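Local structure of RagB/SusD family nutrient uptake outer membrane protein (Bacteroides thetaiotaomicron, 7KV2) at residues A412-T417 with P444-I449; Y329-N334 with E452-F457. The protein probably binds beta-glucans at the cell surface, serving nutrient uptake across the outer membrane as a SusD-family protein of a gut bacterium. One frame throughout, in Å; residues are numbered along the deposited sequence.

Contact 1. Residues A412-T417 with P444-I449; sequences AAELIT and PTLDNI
The flat group that matters at this contact is the Pro444-Thr445 peptide, whose carbonyl oxygen is met by OG1 and CG2 of Thr417; no aromatic ring takes part. Thr417 reaches the carbonyl with both branches. Thr417 OG1 lies 3.0 Å from Pro444 O, and CG2 of the same threonine lies 3.4 Å from that oxygen. With Thr417 OG1 beside its own backbone N (chi1 -69°), the hydroxyl also comes within 3.2 Å of Ala413 O one turn back, so its single proton has two possible acceptors. Thr417 CG2 continues onto CD2 of Leu446 at 3.7 Å, the two side chains sliding past each other in opposite directions. An alanine here, lacking OG1 and CG2, would probably leave the Pro444 carbonyl without its hydroxyl neighbour and open a gap beside the Leu446 methyl.

Ile449 supplies the apolar centre. Ile449 CD1 sits against the backbone between Ala413 and Glu414, 3.8 Å from Ala413 C and 3.9 Å from Ala413 CB. CG2 of the same isoleucine rests on CB of Glu414. The glutamate chain, extended with CG anti to the backbone N (chi1 -177°), crosses Leu446 at about a right angle, Glu414 CG lying 4.0 Å from Leu446 CD2. Its carboxylate points to Arg469 and Arg418, with OE2 salt-bridged to both. Ala425 of helix 425-435 touches both Thr417 and Pro444.

Thr445 is the N-cap of helix 446-456, its OG1 accepting from Asn448 N at 3.0 Å. The C-terminal part of helix 405-417 packs on the first turn of helix 446-456 and the residues leading into it, a helix-to-helix junction of the alpha-helical, tetratricopeptide-related SusD fold.

Contact 2. Residues Y329-N334 with E452-F457; sequences YERYSN and ERHLEF
Polar contacts join Tyr332 to the backbone of the last turn of helix 446-456. The phenol of Tyr332 donates from OH to Leu455 O at 2.7 Å, and this oxygen lies at the edge of the ring, in its plane. Seen from the carbonyl, the donor makes a C=O...OH angle of 126° and is tilted 18° from the carbonyl plane. A water extends the link: it donates to Tyr332 OH and to His454 O, at 2.9 Å from the latter, and accepts from Arg331 NH1 at 2.7 Å, meeting the guanidinium at its edge. One water therefore ties Arg331 and Tyr332 to the helix at His454 O.

Arg331 and His454 form a close contact of guanidinium and imidazole. His454 CE1 lies over the centre of the Arg331 guanidinium, 3.1 Å above its plane; the two planes are 31° apart. Arg331 NH1 comes 3.1 Å from His454 NE2, but the angle is poor and the pair is no hydrogen bond. Further back along the chain, Arg331 CD makes an off-centre CH-pi contact with the ring.

Apolar contact is carried by Leu455. Leu455 CD2 lies 3.7 Å from Tyr332 CE1 and 3.9 Å from Arg331 CG, so one methyl serves both neighbours, and each runs opposite to the leucine side chain.

Asp80 OD1 completes the polar network, salt-bridged to Arg331 NH1 and hydrogen-bonded to His454 NE2, while Glu451 OE1 engages His454 ND1. With an acidic partner at each ring nitrogen, the imidazole may well be positively charged; the shared aspartate would then offset the repulsion between two cationic groups this close.

Both contacts use helix 446-456, one at its first turn and the other at its last, with centres about 17 Å apart on the same side of the chain's centre. Neither is wholly core or wholly surface: each is partly buried. Contact 1 joins the helix to helix 405-417, close in sequence, and relies mainly on methyl packing, with a single hydroxyl at a carbonyl. Contact 2 reaches a more distant part of the chain, the segment 329-334, and is more polar, combining a phenol, a bound water and a guanidinium set against an imidazole. Of these two contacts, apolar packing thus dominates the first and polar bridging the second.

Contact 1. Residues A412-T417 with P444-I449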
loop_
_atom_site.group_PDB
_atom_site.type_symbol
_atom_site.label_atom_id
_atom_site.label_comp_id
_atom_site.label_asym_id
_atom_site.label_seq_id
_atom_site.Cartn_x
_atom_site.Cartn_y
_atom_site.Cartn_z
ATOM N N ALA A 412 3.035 9.999 -15.171
ATOM C CA ALA A 412 3.456 10.554 -16.483
ATOM C C ALA A 412 3.025 12.028 -16.581
ATOM O O ALA A 412 3.846 12.864 -16.917
ATOM C CB ALA A 412 2.904 9.722 -17.610
ATOM N N ALA A 413 1.764 12.364 -16.304
ATOM C CA ALA A 413 1.300 13.774 -16.306
ATOM C C ALA A 413 2.246 14.619 -15.431
ATOM O O ALA A 413 2.740 15.688 -15.886
ATOM C CB ALA A 413 -0.125 13.856 -15.827
ATOM N N GLU A 414 2.500 14.212 -14.197
ATOM C CA GLU A 414 3.303 15.027 -13.252
ATOM C C GLU A 414 4.723 15.194 -13.806
ATOM O O GLU A 414 5.245 16.311 -13.746
ATOM C CB GLU A 414 3.379 14.380 -11.873
ATOM C CG GLU A 414 4.125 15.213 -10.883
ATOM C CD GLU A 414 4.132 14.702 -9.464
ATOM O OE1 GLU A 414 3.249 13.855 -9.132
ATOM O OE2 GLU A 414 4.989 15.193 -8.672
ATOM N N LEU A 415 5.336 14.109 -14.273
ATOM C CA LEU A 415 6.738 14.128 -14.776
ATOM C C LEU A 415 6.821 15.057 -16.004
ATOM O O LEU A 415 7.783 15.861 -16.066
ATOM C CB LEU A 415 7.212 12.703 -15.080
ATOM C CG LEU A 415 7.440 11.840 -13.842
ATOM C CD1 LEU A 415 7.698 10.383 -14.197
ATOM C CD2 LEU A 415 8.564 12.398 -13.009
ATOM N N ILE A 416 5.852 14.989 -16.906
ATOM C CA ILE A 416 5.782 15.896 -18.093
ATOM C C ILE A 416 5.696 17.335 -17.569
ATOM O O ILE A 416 6.519 18.195 -17.988
ATOM C CB ILE A 416 4.634 15.543 -19.060
ATOM C CG1 ILE A 416 4.815 14.154 -19.681
ATOM C CG2 ILE A 416 4.459 16.623 -20.134
ATOM C CD1 ILE A 416 3.549 13.575 -20.244
ATOM N N THR A 417 4.785 17.593 -16.632
ATOM C CA THR A 417 4.572 18.955 -16.115
ATOM C C THR A 417 5.837 19.452 -15.422
ATOM O O THR A 417 6.032 20.678 -15.421
ATOM C CB THR A 417 3.338 19.025 -15.225
ATOM O OG1 THR A 417 2.257 18.823 -16.134
ATOM C CG2 THR A 417 3.219 20.351 -14.505
ATOM N N PRO A 444 -3.351 20.389 -16.573
ATOM C CA PRO A 444 -2.339 19.622 -15.852
ATOM C C PRO A 444 -1.346 20.502 -15.084
ATOM O O PRO A 444 -0.150 20.297 -15.225
ATOM C CB PRO A 444 -1.664 18.847 -16.987
ATOM C CG PRO A 444 -1.680 19.848 -18.139
ATOM C CD PRO A 444 -3.026 20.529 -18.003
ATOM N N THR A 445 -1.839 21.343 -14.183
ATOM C CA THR A 445 -0.996 21.979 -13.132
ATOM C C THR A 445 -0.557 20.907 -12.131
ATOM O O THR A 445 -1.271 19.889 -12.004
ATOM C CB THR A 445 -1.710 23.124 -12.418
ATOM O OG1 THR A 445 -2.793 22.590 -11.656
ATOM C CG2 THR A 445 -2.223 24.181 -13.377
ATOM N N LEU A 446 0.552 21.137 -11.438
ATOM C CA LEU A 446 1.030 20.261 -10.344
ATOM C C LEU A 446 -0.071 20.157 -9.301
ATOM O O LEU A 446 -0.352 19.004 -8.866
ATOM C CB LEU A 446 2.304 20.812 -9.704
ATOM C CG LEU A 446 3.594 20.625 -10.487
ATOM C CD1 LEU A 446 4.783 20.995 -9.608
ATOM C CD2 LEU A 446 3.757 19.199 -10.999
ATOM N N ASP A 447 -0.683 21.276 -8.904
ATOM C CA ASP A 447 -1.737 21.221 -7.847
ATOM C C ASP A 447 -2.891 20.326 -8.316
ATOM O O ASP A 447 -3.395 19.528 -7.505
ATOM C CB ASP A 447 -2.239 22.607 -7.444
ATOM C CG ASP A 447 -1.203 23.348 -6.613
ATOM O OD1 ASP A 447 -0.179 22.740 -6.271
ATOM O OD2 ASP A 447 -1.403 24.516 -6.367
ATOM N N ASN A 448 -3.317 20.476 -9.559
ATOM C CA ASN A 448 -4.441 19.677 -10.112
ATOM C C ASN A 448 -4.057 18.181 -10.121
ATOM O O ASN A 448 -4.923 17.368 -9.838
ATOM C CB ASN A 448 -4.891 20.137 -11.492
ATOM C CG ASN A 448 -5.805 21.342 -11.432
ATOM O OD1 ASN A 448 -6.122 21.820 -10.348
ATOM N ND2 ASN A 448 -6.221 21.843 -12.585
ATOM N N ILE A 449 -2.839 17.835 -10.520
ATOM C CA ILE A 449 -2.407 16.415 -10.639
ATOM C C ILE A 449 -2.320 15.810 -9.230
ATOM O O ILE A 449 -2.846 14.697 -9.020
ATOM C CB ILE A 449 -1.115 16.285 -11.446
ATOM C CG1 ILE A 449 -1.320 16.810 -12.863
ATOM C CG2 ILE A 449 -0.625 14.844 -11.447
ATOM C CD1 ILE A 449 -0.037 17.029 -13.624
#

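Contact 2. Residues Y329-N334 with E452-F457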
loop_
_atom_site.group_PDB
_atom_site.type_symbol
_atom_site.label_atom_id
_atom_site.label_comp_id
_atom_site.label_asym_id
_atom_site.label_seq_id
_atom_site.Cartn_x
_atom_site.Cartn_y
_atom_site.Cartn_z
ATOM N N TYR A 329 -15.564 12.554 2.244
ATOM C CA TYR A 329 -16.820 12.409 1.465
ATOM C C TYR A 329 -17.211 13.740 0.786
ATOM O O TYR A 329 -17.607 13.743 -0.439
ATOM C CB TYR A 329 -17.929 11.937 2.378
ATOM C CG TYR A 329 -19.265 11.856 1.692
ATOM C CD1 TYR A 329 -19.662 10.712 1.033
ATOM C CD2 TYR A 329 -20.161 12.914 1.774
ATOM C CE1 TYR A 329 -20.929 10.623 0.470
ATOM C CE2 TYR A 329 -21.414 12.849 1.183
ATOM C CZ TYR A 329 -21.800 11.699 0.526
ATOM O OH TYR A 329 -23.055 11.657 -0.041
ATOM N N GLU A 330 -17.099 14.840 1.526
ATOM C CA GLU A 330 -17.511 16.198 1.063
ATOM C C GLU A 330 -16.593 16.769 -0.016
ATOM O O GLU A 330 -17.055 17.662 -0.702
ATOM C CB GLU A 330 -17.529 17.179 2.238
ATOM C CG GLU A 330 -18.580 16.827 3.241
ATOM C CD GLU A 330 -18.642 17.756 4.450
ATOM O OE1 GLU A 330 -17.590 18.362 4.807
ATOM O OE2 GLU A 330 -19.734 17.784 5.064
ATOM N N ARG A 331 -15.364 16.273 -0.217
ATOM C CA ARG A 331 -14.438 16.888 -1.207
ATOM C C ARG A 331 -14.820 16.426 -2.619
ATOM O O ARG A 331 -14.455 17.142 -3.576
ATOM C CB ARG A 331 -12.972 16.680 -0.804
ATOM C CG ARG A 331 -12.214 15.522 -1.440
ATOM C CD ARG A 331 -10.692 15.572 -1.180
ATOM N NE ARG A 331 -10.400 15.747 0.258
ATOM C CZ ARG A 331 -10.094 14.752 1.114
ATOM N NH1 ARG A 331 -10.045 13.492 0.708
ATOM N NH2 ARG A 331 -9.840 15.024 2.384
ATOM N N TYR A 332 -15.610 15.356 -2.761
ATOM C CA TYR A 332 -16.071 14.810 -4.061
ATOM C C TYR A 332 -17.279 15.568 -4.612
ATOM O O TYR A 332 -18.220 15.850 -3.863
ATOM C CB TYR A 332 -16.463 13.325 -3.946
ATOM C CG TYR A 332 -15.272 12.424 -3.734
ATOM C CD1 TYR A 332 -14.428 12.071 -4.785
ATOM C CD2 TYR A 332 -14.905 12.030 -2.449
ATOM C CE1 TYR A 332 -13.300 11.269 -4.576
ATOM C CE2 TYR A 332 -13.806 11.214 -2.244
ATOM C CZ TYR A 332 -12.970 10.852 -3.300
ATOM O OH TYR A 332 -11.823 10.105 -3.065
ATOM N N SER A 333 -17.275 15.772 -5.923
ATOM C CA SER A 333 -18.487 16.108 -6.711
ATOM C C SER A 333 -19.484 14.933 -6.658
ATOM O O SER A 333 -19.062 13.765 -6.537
ATOM C CB SER A 333 -18.061 16.531 -8.093
ATOM O OG SER A 333 -19.108 16.401 -9.017
ATOM N N ASN A 334 -20.798 15.225 -6.669
ATOM C CA ASN A 334 -21.930 14.252 -6.643
ATOM C C ASN A 334 -21.837 13.187 -7.750
ATOM O O ASN A 334 -22.361 12.075 -7.559
ATOM C CB ASN A 334 -23.293 14.937 -6.891
ATOM C CG ASN A 334 -23.755 15.748 -5.711
ATOM O OD1 ASN A 334 -23.620 15.317 -4.563
ATOM N ND2 ASN A 334 -24.273 16.933 -5.985
ATOM N N GLU A 452 -5.710 15.170 -8.014
ATOM C CA GLU A 452 -6.349 14.012 -8.684
ATOM C C GLU A 452 -5.857 12.735 -8.000
ATOM O O GLU A 452 -6.670 11.861 -7.773
ATOM C CB GLU A 452 -6.064 13.958 -10.181
ATOM C CG GLU A 452 -6.975 13.010 -10.932
ATOM C CD GLU A 452 -8.403 13.501 -11.057
ATOM O OE1 GLU A 452 -8.606 14.759 -11.038
ATOM O OE2 GLU A 452 -9.309 12.638 -11.071
ATOM N N ARG A 453 -4.575 12.651 -7.637
ATOM C CA ARG A 453 -4.048 11.520 -6.849
ATOM C C ARG A 453 -4.850 11.390 -5.554
ATOM O O ARG A 453 -5.187 10.269 -5.146
ATOM C CB ARG A 453 -2.561 11.687 -6.556
ATOM C CG ARG A 453 -1.668 11.707 -7.775
ATOM C CD ARG A 453 -0.213 11.960 -7.398
ATOM N NE ARG A 453 0.351 10.791 -6.731
ATOM C CZ ARG A 453 0.900 9.728 -7.311
ATOM N NH1 ARG A 453 1.158 9.674 -8.618
ATOM N NH2 ARG A 453 1.262 8.730 -6.535
ATOM N N HIS A 454 -5.087 12.517 -4.880
ATOM C CA HIS A 454 -5.787 12.594 -3.588
ATOM C C HIS A 454 -7.185 11.958 -3.746
ATOM O O HIS A 454 -7.587 11.186 -2.883
ATOM C CB HIS A 454 -5.850 14.069 -3.145
ATOM C CG HIS A 454 -6.371 14.244 -1.767
ATOM N ND1 HIS A 454 -6.806 15.465 -1.298
ATOM C CD2 HIS A 454 -6.502 13.364 -0.753
ATOM C CE1 HIS A 454 -7.174 15.338 -0.041
ATOM N NE2 HIS A 454 -7.025 14.040 0.320
ATOM N N LEU A 455 -7.885 12.322 -4.814
ATOM C CA LEU A 455 -9.253 11.820 -5.115
ATOM C C LEU A 455 -9.184 10.320 -5.468
ATOM O O LEU A 455 -10.114 9.594 -5.100
ATOM C CB LEU A 455 -9.800 12.629 -6.301
ATOM C CG LEU A 455 -10.109 14.111 -6.043
ATOM C CD1 LEU A 455 -10.535 14.804 -7.331
ATOM C CD2 LEU A 455 -11.222 14.279 -5.024
ATOM N N GLU A 456 -8.106 9.897 -6.134
ATOM C CA GLU A 456 -7.963 8.571 -6.787
ATOM C C GLU A 456 -7.579 7.453 -5.793
ATOM O O GLU A 456 -8.015 6.301 -5.987
ATOM C CB GLU A 456 -6.919 8.696 -7.901
ATOM C CG GLU A 456 -6.754 7.456 -8.733
ATOM C CD GLU A 456 -7.923 6.991 -9.581
ATOM O OE1 GLU A 456 -8.884 7.775 -9.780
ATOM O OE2 GLU A 456 -7.871 5.804 -10.026
ATOM N N PHE A 457 -6.775 7.747 -4.782
ATOM C CA PHE A 457 -6.056 6.720 -3.992
ATOM C C PHE A 457 -6.339 6.790 -2.489
ATOM O O PHE A 457 -5.517 6.334 -1.732
ATOM C CB PHE A 457 -4.541 6.861 -4.226
ATOM C CG PHE A 457 -4.098 6.723 -5.662
ATOM C CD1 PHE A 457 -4.341 5.547 -6.351
ATOM C CD2 PHE A 457 -3.493 7.783 -6.330
ATOM C CE1 PHE A 457 -3.957 5.415 -7.673
ATOM C CE2 PHE A 457 -3.102 7.649 -7.658
ATOM C CZ PHE A 457 -3.340 6.464 -8.322
HETATM O O HOH W 1 -10.038 12.235 -1.673
#